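Local coordinates for biofilm-associated surface protein (Staphylococcus aureus, PDB 7C7U) that probably supports cell-surface adhesion and biofilm formation as a cell wall-anchored, calcium-binding protein linked to functional amyloid formation, at residues 33-38 / 57-62; 200-205 / 375-380; 208-213 / 235-240; 241-246 / 313-318. All coordinates share one frame; numbering follows the deposited sequence.

Contact 1: 33-38 / 57-62; sequences ASMLFD and LHSYMS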
loop_
_atom_site.group_PDB
_atom_site.type_symbol
_atom_site.label_atom_id
_atom_site.label_comp_id
_atom_site.label_asym_id
_atom_site.label_seq_id
_atom_site.Cartn_x
_atom_site.Cartn_y
_atom_site.Cartn_z
ATOM N N ALA A 33 -17.026 6.883 11.969
ATOM C CA ALA A 33 -17.661 5.640 11.572
ATOM C C ALA A 33 -17.539 5.451 10.055
ATOM O O ALA A 33 -17.057 6.322 9.319
ATOM C CB ALA A 33 -19.118 5.624 12.027
ATOM N N SER A 34 -18.004 4.307 9.570
ATOM C CA SER A 34 -17.956 4.051 8.137
ATOM C C SER A 34 -18.961 4.938 7.414
ATOM O O SER A 34 -20.094 5.123 7.861
ATOM C CB SER A 34 -18.241 2.577 7.841
ATOM O OG SER A 34 -17.648 2.170 6.616
ATOM N N MET A 35 -18.527 5.505 6.301
ATOM C CA MET A 35 -19.411 6.260 5.437
ATOM C C MET A 35 -20.061 5.306 4.450
ATOM O O MET A 35 -19.501 4.259 4.131
ATOM C CB MET A 35 -18.617 7.337 4.718
ATOM C CG MET A 35 -18.037 8.333 5.688
ATOM S SD MET A 35 -17.980 9.890 4.848
ATOM C CE MET A 35 -19.591 9.846 4.124
ATOM N N LEU A 36 -21.278 5.636 4.016
ATOM C CA LEU A 36 -22.052 4.764 3.134
ATOM C C LEU A 36 -22.511 5.556 1.918
ATOM O O LEU A 36 -23.385 6.417 2.032
ATOM C CB LEU A 36 -23.262 4.173 3.856
ATOM C CG LEU A 36 -23.161 2.780 4.477
ATOM C CD1 LEU A 36 -22.081 2.708 5.551
ATOM C CD2 LEU A 36 -24.533 2.311 5.027
ATOM N N PHE A 37 -21.951 5.238 0.759
ATOM C CA PHE A 37 -22.345 5.816 -0.514
ATOM C C PHE A 37 -23.483 4.983 -1.089
ATOM O O PHE A 37 -23.344 3.770 -1.263
ATOM C CB PHE A 37 -21.124 5.851 -1.441
ATOM C CG PHE A 37 -21.387 6.424 -2.794
ATOM C CD1 PHE A 37 -21.652 7.774 -2.960
ATOM C CD2 PHE A 37 -21.335 5.606 -3.913
ATOM C CE1 PHE A 37 -21.885 8.303 -4.230
ATOM C CE2 PHE A 37 -21.545 6.110 -5.177
ATOM C CZ PHE A 37 -21.830 7.467 -5.342
ATOM N N ASP A 38 -24.619 5.624 -1.356
ATOM C CA ASP A 38 -25.874 4.944 -1.684
ATOM C C ASP A 38 -26.380 5.468 -3.027
ATOM O O ASP A 38 -27.290 6.316 -3.068
ATOM C CB ASP A 38 -26.869 5.182 -0.537
ATOM C CG ASP A 38 -28.220 4.530 -0.743
ATOM O OD1 ASP A 38 -28.409 3.743 -1.687
ATOM O OD2 ASP A 38 -29.117 4.790 0.092
ATOM N N LEU A 57 -25.512 10.082 0.639
ATOM C CA LEU A 57 -24.314 9.732 1.385
ATOM C C LEU A 57 -24.683 9.731 2.862
ATOM O O LEU A 57 -25.145 10.751 3.380
ATOM C CB LEU A 57 -23.195 10.721 1.072
ATOM C CG LEU A 57 -21.767 10.375 1.495
ATOM C CD1 LEU A 57 -21.302 8.999 0.992
ATOM C CD2 LEU A 57 -20.856 11.472 0.983
ATOM N N HIS A 58 -24.522 8.589 3.528
ATOM C CA HIS A 58 -24.890 8.451 4.931
ATOM C C HIS A 58 -23.645 8.325 5.796
ATOM O O HIS A 58 -22.656 7.696 5.396
ATOM C CB HIS A 58 -25.776 7.223 5.172
ATOM C CG HIS A 58 -26.909 7.068 4.207
ATOM N ND1 HIS A 58 -28.135 7.680 4.381
ATOM C CD2 HIS A 58 -27.019 6.324 3.079
ATOM C CE1 HIS A 58 -28.939 7.345 3.388
ATOM N NE2 HIS A 58 -28.286 6.519 2.586
ATOM N N SER A 59 -23.694 8.889 6.999
ATOM C CA SER A 59 -22.595 8.644 7.922
ATOM C C SER A 59 -23.051 8.849 9.361
ATOM O O SER A 59 -24.112 9.416 9.634
ATOM C CB SER A 59 -21.392 9.542 7.609
ATOM O OG SER A 59 -20.311 9.235 8.475
ATOM N N TYR A 60 -22.218 8.368 10.277
ATOM C CA TYR A 60 -22.363 8.591 11.708
ATOM C C TYR A 60 -21.191 9.449 12.159
ATOM O O TYR A 60 -20.049 9.203 11.748
ATOM C CB TYR A 60 -22.385 7.268 12.486
ATOM C CG TYR A 60 -23.764 6.674 12.669
ATOM C CD1 TYR A 60 -24.380 5.972 11.638
ATOM C CD2 TYR A 60 -24.456 6.817 13.871
ATOM C CE1 TYR A 60 -25.652 5.426 11.790
ATOM C CE2 TYR A 60 -25.732 6.270 14.043
ATOM C CZ TYR A 60 -26.329 5.580 12.993
ATOM O OH TYR A 60 -27.601 5.039 13.145
ATOM N N MET A 61 -21.474 10.479 12.959
ATOM C CA MET A 61 -20.431 11.358 13.477
ATOM C C MET A 61 -20.703 11.680 14.941
ATOM O O MET A 61 -21.855 11.834 15.352
ATOM C CB MET A 61 -20.311 12.654 12.662
ATOM C CG MET A 61 -21.565 13.497 12.611
ATOM S SD MET A 61 -21.203 15.171 12.024
ATOM C CE MET A 61 -19.764 15.578 13.013
ATOM N N SER A 62 -19.635 11.793 15.721
ATOM C CA SER A 62 -19.763 12.094 17.141
ATOM C C SER A 62 -19.750 13.595 17.419
ATOM O O SER A 62 -18.891 14.322 16.925
ATOM C CB SER A 62 -18.635 11.412 17.914
ATOM O OG SER A 62 -17.388 11.697 17.308
HETATM O O HOH W 1 -17.483 8.742 9.022
#
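His58 O takes the amide of Leu36, with Leu36 N at 2.8 Å, and the CA-H of Met35 leans on the same oxygen. The return bond from His58 N to Leu36 O spans 2.9 Å and is almost straight. Leu36 and His58 are thus an antiparallel hydrogen-bonded pair, and their side chains leave on the same face of the sheet. From there the His58 ring reaches on to Asp38. His58 NE2 donates to Asp38 OD2 over 3.1 Å. The oxygen lies in the imidazole plane and uses its anti lone pair, while the carboxylate plane is turned 36° from the ring. Thr136 bonds to His58 ND1, so both ring nitrogens are held and the ring's rotation is fixed. The carboxylate may also make the imidazole more basic.

This is one pairing in the large mixed sheet, where strand 52-61 runs between 36-39 and 133-144. The other face carries Phe37 and Leu57, a non-hydrogen-bonded pair. Leu57 CD1 lies at the edge of the Phe37 ring, 4.0 Å from Phe37 CB. The Met35 chain bends at chi2 and chi3, which folds its methyl onto Leu57. Met35 CE is only 3.5 Å from Leu57 CG, a tight fit. Further along, Ala33 CB packs on Tyr60 CB at 3.7 Å.

Contact 2: 200-205 / 375-380; sequences NNVSTE and LINNTL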
loop_
_atom_site.group_PDB
_atom_site.type_symbol
_atom_site.label_atom_id
_atom_site.label_comp_id
_atom_site.label_asym_id
_atom_site.label_seq_id
_atom_site.Cartn_x
_atom_site.Cartn_y
_atom_site.Cartn_z
ATOM N N ASN A 200 -35.665 -5.795 -6.934
ATOM C CA ASN A 200 -37.010 -5.673 -7.472
ATOM C C ASN A 200 -37.997 -6.672 -6.855
ATOM O O ASN A 200 -39.139 -6.755 -7.310
ATOM C CB ASN A 200 -36.946 -5.796 -9.000
ATOM C CG ASN A 200 -36.384 -4.537 -9.648
ATOM O OD1 ASN A 200 -36.650 -3.434 -9.180
ATOM N ND2 ASN A 200 -35.597 -4.692 -10.715
ATOM N N ASN A 201 -37.605 -7.403 -5.810
ATOM C CA ASN A 201 -38.524 -8.324 -5.126
ATOM C C ASN A 201 -38.386 -8.185 -3.611
ATOM O O ASN A 201 -38.213 -9.163 -2.887
ATOM C CB ASN A 201 -38.287 -9.762 -5.582
ATOM C CG ASN A 201 -39.168 -10.775 -4.855
ATOM O OD1 ASN A 201 -40.350 -10.517 -4.588
ATOM N ND2 ASN A 201 -38.584 -11.929 -4.501
ATOM N N VAL A 202 -38.482 -6.949 -3.111
ATOM C CA VAL A 202 -38.259 -6.677 -1.690
ATOM C C VAL A 202 -39.341 -7.325 -0.826
ATOM O O VAL A 202 -40.529 -7.364 -1.184
ATOM C CB VAL A 202 -38.185 -5.154 -1.459
ATOM C CG1 VAL A 202 -38.419 -4.778 0.012
ATOM C CG2 VAL A 202 -36.801 -4.612 -1.941
ATOM N N SER A 203 -38.920 -7.864 0.313
ATOM C CA SER A 203 -39.822 -8.503 1.264
ATOM C C SER A 203 -40.714 -7.474 1.951
ATOM O O SER A 203 -40.326 -6.316 2.153
ATOM C CB SER A 203 -38.994 -9.245 2.321
ATOM O OG SER A 203 -39.788 -9.818 3.338
ATOM N N THR A 204 -41.914 -7.911 2.358
ATOM C CA THR A 204 -42.734 -7.044 3.187
ATOM C C THR A 204 -42.250 -7.009 4.628
ATOM O O THR A 204 -42.637 -6.099 5.372
ATOM C CB THR A 204 -44.207 -7.485 3.163
ATOM O OG1 THR A 204 -44.313 -8.820 3.666
ATOM C CG2 THR A 204 -44.745 -7.443 1.737
ATOM N N GLU A 205 -41.425 -7.972 5.034
ATOM C CA GLU A 205 -41.007 -8.080 6.430
ATOM C C GLU A 205 -40.046 -6.961 6.781
ATOM O O GLU A 205 -39.015 -6.797 6.120
ATOM C CB GLU A 205 -40.304 -9.408 6.694
ATOM C CG GLU A 205 -41.144 -10.626 6.438
ATOM C CD GLU A 205 -40.633 -11.847 7.148
ATOM O OE1 GLU A 205 -40.925 -12.948 6.651
ATOM O OE2 GLU A 205 -39.894 -11.720 8.148
ATOM N N LEU A 375 -35.663 -10.168 -0.713
ATOM C CA LEU A 375 -34.641 -9.307 -0.124
ATOM C C LEU A 375 -35.230 -8.446 0.992
ATOM O O LEU A 375 -36.257 -7.776 0.803
ATOM C CB LEU A 375 -34.032 -8.404 -1.209
ATOM C CG LEU A 375 -33.127 -7.256 -0.737
ATOM C CD1 LEU A 375 -31.844 -7.850 -0.241
ATOM C CD2 LEU A 375 -32.813 -6.233 -1.842
ATOM N N ILE A 376 -34.589 -8.461 2.159
ATOM C CA ILE A 376 -34.944 -7.497 3.189
ATOM C C ILE A 376 -34.515 -6.117 2.719
ATOM O O ILE A 376 -33.352 -5.905 2.351
ATOM C CB ILE A 376 -34.294 -7.857 4.537
ATOM C CG1 ILE A 376 -34.604 -9.306 4.964
ATOM C CG2 ILE A 376 -34.765 -6.854 5.630
ATOM C CD1 ILE A 376 -36.133 -9.610 5.106
ATOM N N ASN A 377 -35.458 -5.178 2.727
ATOM C CA ASN A 377 -35.245 -3.839 2.179
ATOM C C ASN A 377 -33.963 -3.210 2.713
ATOM O O ASN A 377 -33.760 -3.108 3.930
ATOM C CB ASN A 377 -36.423 -2.943 2.535
ATOM C CG ASN A 377 -36.601 -1.759 1.574
ATOM O OD1 ASN A 377 -35.962 -1.668 0.535
ATOM N ND2 ASN A 377 -37.501 -0.861 1.931
ATOM N N ASN A 378 -33.105 -2.794 1.780
ATOM C CA ASN A 378 -31.912 -1.996 2.042
ATOM C C ASN A 378 -30.829 -2.767 2.786
ATOM O O ASN A 378 -29.993 -2.165 3.463
ATOM C CB ASN A 378 -32.293 -0.693 2.786
ATOM C CG ASN A 378 -33.112 0.241 1.903
ATOM O OD1 ASN A 378 -32.922 0.242 0.702
ATOM N ND2 ASN A 378 -34.020 1.015 2.485
ATOM N N THR A 379 -30.795 -4.094 2.665
ATOM C CA THR A 379 -29.732 -4.849 3.306
ATOM C C THR A 379 -28.693 -5.360 2.307
ATOM O O THR A 379 -27.797 -6.103 2.701
ATOM C CB THR A 379 -30.282 -6.024 4.124
ATOM O OG1 THR A 379 -30.873 -6.992 3.250
ATOM C CG2 THR A 379 -31.339 -5.545 5.163
ATOM N N LEU A 380 -28.773 -4.957 1.043
ATOM C CA LEU A 380 -27.811 -5.401 0.028
ATOM C C LEU A 380 -26.629 -4.441 0.025
ATOM O O LEU A 380 -26.795 -3.239 -0.239
ATOM C CB LEU A 380 -28.453 -5.459 -1.359
ATOM C CG LEU A 380 -27.491 -5.640 -2.551
ATOM C CD1 LEU A 380 -26.722 -6.920 -2.411
ATOM C CD2 LEU A 380 -28.219 -5.589 -3.893
HETATM O O HOH W 2 -35.782 -10.410 -3.554
HETATM O O HOH W 3 -38.130 -5.823 3.695
#
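Val202 turns CG1 to the far side from its backbone N (chi1 161°), and Asn377 does the same with CG (chi1 -156°). These rotations bring the two side chains together at a slant, with Val202 CG1 3.7 Å from Asn377 CB. The amide end of Asn377 is held by Asn207, whose carbonyl oxygen accepts from ND2.

The main polar link is between backbones. Ser203 N donates to Leu375 O over 2.7 Å, in a nearly straight bond. The donor is tilted 31° from the carbonyl plane, and the CA-H of Val202 also touches this oxygen. The direct bond from Leu375 N to Asn201 O is long and weak. A water sits between these two atoms and makes the better link, accepting from Leu375 N at 2.9 Å. A second water donates to Ser203 O and Glu205 O and accepts from Asn377 N. Ser203 CB packs on the end of Ile376, 4.0 Å from CD1.

Each loop also braces itself. Ser203 OG accepts from Glu205 N at 3.0 Å, an ST turn, and is bonded to Asp370 as well. A type II beta turn runs from Ile376 to Thr379. There Ile376 O is gripped from the same face by Thr379 N and Thr379 OG1.

The contact joins the loop after helix 193-199 to the one between strands 359-369 and 381-388. With few apolar touches and two bridging waters, its cohesion probably rests mostly on backbone polar groups.

Contact 3: 208-213 / 235-240; sequences NAFKAS and IMKNGI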
loop_
_atom_site.group_PDB
_atom_site.type_symbol
_atom_site.label_atom_id
_atom_site.label_comp_id
_atom_site.label_asym_id
_atom_site.label_seq_id
_atom_site.Cartn_x
_atom_site.Cartn_y
_atom_site.Cartn_z
ATOM N N ASN A 208 -39.376 -1.087 6.786
ATOM C CA ASN A 208 -38.776 0.202 7.120
ATOM C C ASN A 208 -37.630 0.102 8.131
ATOM O O ASN A 208 -37.195 1.133 8.656
ATOM C CB ASN A 208 -39.843 1.171 7.635
ATOM C CG ASN A 208 -39.399 2.620 7.530
ATOM O OD1 ASN A 208 -38.915 3.067 6.485
ATOM N ND2 ASN A 208 -39.502 3.348 8.636
ATOM N N ALA A 209 -37.122 -1.104 8.411
ATOM C CA ALA A 209 -36.121 -1.273 9.469
ATOM C C ALA A 209 -34.760 -0.678 9.091
ATOM O O ALA A 209 -34.063 -0.102 9.938
ATOM C CB ALA A 209 -35.953 -2.759 9.803
ATOM N N PHE A 210 -34.352 -0.807 7.845
ATOM C CA PHE A 210 -32.970 -0.515 7.485
ATOM C C PHE A 210 -32.916 0.609 6.460
ATOM O O PHE A 210 -33.785 0.726 5.596
ATOM C CB PHE A 210 -32.275 -1.770 6.972
ATOM C CG PHE A 210 -32.224 -2.892 7.984
ATOM C CD1 PHE A 210 -31.539 -2.728 9.191
ATOM C CD2 PHE A 210 -32.843 -4.104 7.728
ATOM C CE1 PHE A 210 -31.485 -3.764 10.130
ATOM C CE2 PHE A 210 -32.807 -5.128 8.641
ATOM C CZ PHE A 210 -32.118 -4.962 9.860
ATOM N N LYS A 211 -31.911 1.465 6.592
ATOM C CA LYS A 211 -31.784 2.645 5.750
ATOM C C LYS A 211 -30.865 2.404 4.555
ATOM O O LYS A 211 -31.159 2.834 3.433
ATOM C CB LYS A 211 -31.251 3.817 6.584
ATOM C CG LYS A 211 -31.197 5.129 5.857
ATOM C CD LYS A 211 -30.437 6.182 6.663
ATOM C CE LYS A 211 -31.143 6.514 7.968
ATOM N NZ LYS A 211 -32.557 6.894 7.739
ATOM N N ALA A 212 -29.756 1.709 4.761
ATOM C CA ALA A 212 -28.800 1.576 3.667
ATOM C C ALA A 212 -27.767 0.550 4.071
ATOM O O ALA A 212 -27.647 0.214 5.251
ATOM C CB ALA A 212 -28.135 2.914 3.354
ATOM N N SER A 213 -27.016 0.053 3.082
ATOM C CA SER A 213 -25.971 -0.908 3.391
ATOM C C SER A 213 -24.809 -0.730 2.437
ATOM O O SER A 213 -24.988 -0.420 1.259
ATOM C CB SER A 213 -26.486 -2.348 3.305
ATOM O OG SER A 213 -25.483 -3.282 3.616
ATOM N N ILE A 235 -25.057 -2.377 7.864
ATOM C CA ILE A 235 -26.450 -2.072 7.541
ATOM C C ILE A 235 -26.920 -1.039 8.560
ATOM O O ILE A 235 -27.112 -1.356 9.742
ATOM C CB ILE A 235 -27.338 -3.316 7.580
ATOM C CG1 ILE A 235 -26.763 -4.412 6.692
ATOM C CG2 ILE A 235 -28.786 -2.973 7.096
ATOM C CD1 ILE A 235 -27.317 -5.798 7.003
ATOM N N MET A 236 -27.075 0.199 8.115
ATOM C CA MET A 236 -27.543 1.257 8.983
ATOM C C MET A 236 -29.048 1.116 9.195
ATOM O O MET A 236 -29.795 0.763 8.270
ATOM C CB MET A 236 -27.237 2.620 8.376
ATOM C CG MET A 236 -25.750 2.931 8.235
ATOM S SD MET A 236 -25.451 4.672 7.845
ATOM C CE MET A 236 -27.137 5.295 7.979
ATOM N N LYS A 237 -29.486 1.392 10.413
ATOM C CA LYS A 237 -30.895 1.282 10.788
ATOM C C LYS A 237 -31.621 2.606 10.611
ATOM O O LYS A 237 -31.031 3.678 10.732
ATOM C CB LYS A 237 -31.033 0.858 12.246
ATOM C CG LYS A 237 -30.589 -0.562 12.562
ATOM C CD LYS A 237 -30.899 -0.863 14.045
ATOM C CE LYS A 237 -30.367 -2.224 14.449
ATOM N NZ LYS A 237 -30.747 -2.542 15.858
ATOM N N ASN A 238 -32.922 2.518 10.320
ATOM C CA ASN A 238 -33.789 3.690 10.437
ATOM C C ASN A 238 -34.191 3.968 11.879
ATOM O O ASN A 238 -34.436 5.127 12.229
ATOM C CB ASN A 238 -35.058 3.521 9.605
ATOM C CG ASN A 238 -34.820 3.772 8.136
ATOM O OD1 ASN A 238 -34.040 4.646 7.772
ATOM N ND2 ASN A 238 -35.483 3.003 7.282
ATOM N N GLY A 239 -34.309 2.932 12.706
ATOM C CA GLY A 239 -34.739 3.124 14.082
ATOM C C GLY A 239 -34.056 2.190 15.057
ATOM O O GLY A 239 -32.813 2.159 15.153
ATOM N N ILE A 240 -34.853 1.402 15.777
ATOM C CA ILE A 240 -34.289 0.539 16.810
ATOM C C ILE A 240 -34.692 -0.905 16.555
ATOM O O ILE A 240 -35.067 -1.632 17.486
ATOM C CB ILE A 240 -34.707 1.003 18.217
ATOM C CG1 ILE A 240 -36.221 1.276 18.269
ATOM C CG2 ILE A 240 -33.880 2.228 18.627
ATOM C CD1 ILE A 240 -36.810 1.269 19.689
HETATM O O HOH W 4 -34.702 0.240 12.594
#
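Asn238 grips segment 208-213 with three groups. Its OD1 accepts from Lys211 NZ at 2.7 Å, nearly in line with the C=O bond. Its ND2 donates a hydrogen bond to Asn208 O at 2.9 Å. That oxygen lies in the amide plane of Asn238, but the donor stands 54° above the Asn208 carbonyl plane. The two side-chain bonds fix the amide's rotation. The backbone N of Asn238 bonds to Ala209 O.

Lys211 arrives by bending at chi3 and chi4, which curls NZ back to OD1. Met236 CE lies against this bend, 3.7 Å from Lys211 CD. Ile235 CG2 packs on Phe210 CD1 at 3.5 Å. Lys237 runs beside Phe210, its CG at the ring edge. Beyond CG the Lys237 chain is extended and carries NZ to backbone oxygens that include Phe315 O. Phe210 in turn meets the ring of Phe241.

In the backbone, Lys211 N bonds to Met236 O over 2.8 Å and Met236 N to Ala212 O over 2.9 Å. Phe210 pairs with Lys237 but Ala212 with Met236, so Lys211 is the extra residue. This is a beta bulge at the open end of the antiparallel hairpin formed by strands 210-220 and 228-237.

Contact 4: 241-246 / 313-318; sequences FSYSKT and IEFNNA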
loop_
_atom_site.group_PDB
_atom_site.type_symbol
_atom_site.label_atom_id
_atom_site.label_comp_id
_atom_site.label_asym_id
_atom_site.label_seq_id
_atom_site.Cartn_x
_atom_site.Cartn_y
_atom_site.Cartn_z
ATOM N N PHE A 241 -34.567 -1.328 15.297
ATOM C CA PHE A 241 -34.936 -2.667 14.863
ATOM C C PHE A 241 -34.498 -3.741 15.848
ATOM O O PHE A 241 -33.388 -3.709 16.390
ATOM C CB PHE A 241 -34.318 -2.961 13.488
ATOM C CG PHE A 241 -34.481 -4.384 13.059
ATOM C CD1 PHE A 241 -35.712 -4.851 12.615
ATOM C CD2 PHE A 241 -33.416 -5.261 13.118
ATOM C CE1 PHE A 241 -35.861 -6.169 12.225
ATOM C CE2 PHE A 241 -33.562 -6.581 12.727
ATOM C CZ PHE A 241 -34.787 -7.033 12.280
ATOM N N SER A 242 -35.370 -4.722 16.031
ATOM C CA SER A 242 -35.090 -5.881 16.864
ATOM C C SER A 242 -35.461 -7.124 16.063
ATOM O O SER A 242 -36.598 -7.233 15.578
ATOM C CB SER A 242 -35.886 -5.796 18.174
ATOM O OG SER A 242 -35.341 -6.643 19.154
ATOM N N TYR A 243 -34.494 -8.036 15.892
ATOM C CA TYR A 243 -34.695 -9.271 15.134
ATOM C C TYR A 243 -35.228 -10.358 16.066
ATOM O O TYR A 243 -34.567 -10.720 17.044
ATOM C CB TYR A 243 -33.391 -9.750 14.471
ATOM C CG TYR A 243 -33.582 -11.052 13.712
ATOM C CD1 TYR A 243 -34.028 -11.049 12.385
ATOM C CD2 TYR A 243 -33.345 -12.280 14.315
ATOM C CE1 TYR A 243 -34.210 -12.230 11.680
ATOM C CE2 TYR A 243 -33.545 -13.469 13.620
ATOM C CZ TYR A 243 -33.979 -13.435 12.305
ATOM O OH TYR A 243 -34.170 -14.602 11.604
ATOM N N SER A 244 -36.419 -10.873 15.762
ATOM C CA SER A 244 -36.963 -12.037 16.462
ATOM C C SER A 244 -38.001 -12.680 15.556
ATOM O O SER A 244 -38.979 -12.032 15.174
ATOM C CB SER A 244 -37.582 -11.650 17.809
ATOM O OG SER A 244 -38.067 -12.804 18.477
ATOM N N LYS A 245 -37.779 -13.933 15.191
ATOM C CA LYS A 245 -38.646 -14.644 14.271
ATOM C C LYS A 245 -38.883 -16.029 14.837
ATOM O O LYS A 245 -38.042 -16.561 15.565
ATOM C CB LYS A 245 -38.014 -14.768 12.858
ATOM C CG LYS A 245 -37.602 -13.447 12.218
ATOM C CD LYS A 245 -38.834 -12.655 11.746
ATOM C CE LYS A 245 -38.458 -11.209 11.430
ATOM N NZ LYS A 245 -39.588 -10.481 10.777
ATOM N N THR A 246 -40.014 -16.624 14.468
ATOM C CA THR A 246 -40.174 -18.048 14.700
ATOM C C THR A 246 -39.093 -18.812 13.934
ATOM O O THR A 246 -38.470 -18.288 13.006
ATOM C CB THR A 246 -41.556 -18.527 14.254
ATOM O OG1 THR A 246 -41.677 -18.395 12.834
ATOM C CG2 THR A 246 -42.689 -17.724 14.939
ATOM N N ILE A 313 -25.518 -13.161 13.916
ATOM C CA ILE A 313 -25.412 -11.752 13.578
ATOM C C ILE A 313 -25.835 -10.939 14.789
ATOM O O ILE A 313 -26.905 -11.183 15.363
ATOM C CB ILE A 313 -26.281 -11.398 12.353
ATOM C CG1 ILE A 313 -25.710 -12.043 11.085
ATOM C CG2 ILE A 313 -26.407 -9.874 12.196
ATOM C CD1 ILE A 313 -26.650 -11.970 9.905
ATOM N N GLU A 314 -25.009 -9.965 15.162
ATOM C CA GLU A 314 -25.331 -9.007 16.212
ATOM C C GLU A 314 -26.201 -7.905 15.602
ATOM O O GLU A 314 -25.704 -6.960 14.979
ATOM C CB GLU A 314 -24.057 -8.444 16.840
ATOM C CG GLU A 314 -24.339 -7.328 17.843
ATOM C CD GLU A 314 -25.262 -7.780 18.980
ATOM O OE1 GLU A 314 -24.748 -8.322 19.985
ATOM O OE2 GLU A 314 -26.504 -7.634 18.862
ATOM N N PHE A 315 -27.514 -8.014 15.789
ATOM C CA PHE A 315 -28.417 -7.017 15.238
ATOM C C PHE A 315 -28.578 -5.790 16.127
ATOM O O PHE A 315 -29.366 -4.904 15.766
ATOM C CB PHE A 315 -29.799 -7.622 14.997
ATOM C CG PHE A 315 -29.892 -8.475 13.773
ATOM C CD1 PHE A 315 -29.986 -7.897 12.516
ATOM C CD2 PHE A 315 -29.928 -9.857 13.881
ATOM C CE1 PHE A 315 -30.107 -8.687 11.374
ATOM C CE2 PHE A 315 -30.048 -10.653 12.751
ATOM C CZ PHE A 315 -30.139 -10.066 11.489
ATOM N N ASN A 316 -27.868 -5.723 17.261
ATOM C CA ASN A 316 -28.050 -4.658 18.255
ATOM C C ASN A 316 -29.540 -4.436 18.540
ATOM O O ASN A 316 -30.070 -3.335 18.404
ATOM C CB ASN A 316 -27.371 -3.363 17.795
ATOM C CG ASN A 316 -25.927 -3.578 17.378
ATOM O OD1 ASN A 316 -25.143 -4.162 18.115
ATOM N ND2 ASN A 316 -25.573 -3.103 16.195
ATOM N N ASN A 317 -30.220 -5.511 18.913
ATOM C CA ASN A 317 -31.671 -5.471 19.089
ATOM C C ASN A 317 -32.116 -4.379 20.060
ATOM O O ASN A 317 -31.600 -4.257 21.179
ATOM C CB ASN A 317 -32.174 -6.837 19.552
ATOM C CG ASN A 317 -32.092 -7.880 18.457
ATOM O OD1 ASN A 317 -32.157 -7.551 17.265
ATOM N ND2 ASN A 317 -31.943 -9.146 18.847
ATOM N N ALA A 318 -33.090 -3.582 19.609
ATOM C CA ALA A 318 -33.708 -2.480 20.343
ATOM C C ALA A 318 -32.756 -1.318 20.580
ATOM O O ALA A 318 -33.061 -0.445 21.384
ATOM C CB ALA A 318 -34.313 -2.943 21.671
#
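On one side of its ring, Phe315 meets Tyr243 and Phe241 of the other loop. Tyr243 sends CB over one face of the Phe315 ring, 3.9 Å from the ring centroid, a CH-pi contact. The two ring planes are only 14° apart, yet the displaced rings have little overlap. What meets the Tyr243 face is the rim of Phe315, with CE2 3.7 Å from Tyr243 CG. Ile313 CG2 covers the opposite face of Phe315. Phe241 comes edge-on, in an offset edge-to-face pair with planes at 71°. Its CE2 is 3.8 Å from Phe315 CD1. Phe241 is swung there with CG opposite the backbone N.

The three rings form an aromatic cluster that joins two irregular loops, one after strand 228-237 and one before strand 323-331. Two hydrogen bonds flank it. Tyr243 N donates to Asn317 OD1 at 2.8 Å, almost straight but from 58° above the amide's carbonyl plane. Asn310 holds Asn317 ND2, which steadies that amide. Ala318 N reaches Phe241 O at 3.2 Å, and Lys237 also bonds to this oxygen. At the far end of its ring, Tyr243 OH bonds to Gln250 and to the backbone N of Trp251.

How the contacts relate
Contact 1 is the most buried and belongs to the large mixed sheet. Contact 3 is a strand pair of the neighbouring antiparallel sheet. The two sheets meet where Leu36 and His58 pack on Met236, Lys211 and Ala212. Contacts 2, 3 and 4 are partly buried; 2 and 4 join irregular loops that border contact 3. Contact 2 reaches it through Asn378 ND2 on Phe210 O, and contact 4 through Lys237 and the Phe210-Phe241 rings. A salt bridge from Glu205 to Lys245 ties the two loop contacts together. Antiparallel backbone pairing marks contacts 1 and 3, broken by a bulge in contact 3. Contact 2 depends more on backbone bonds and two bridging waters, contact 4 on aromatic rings.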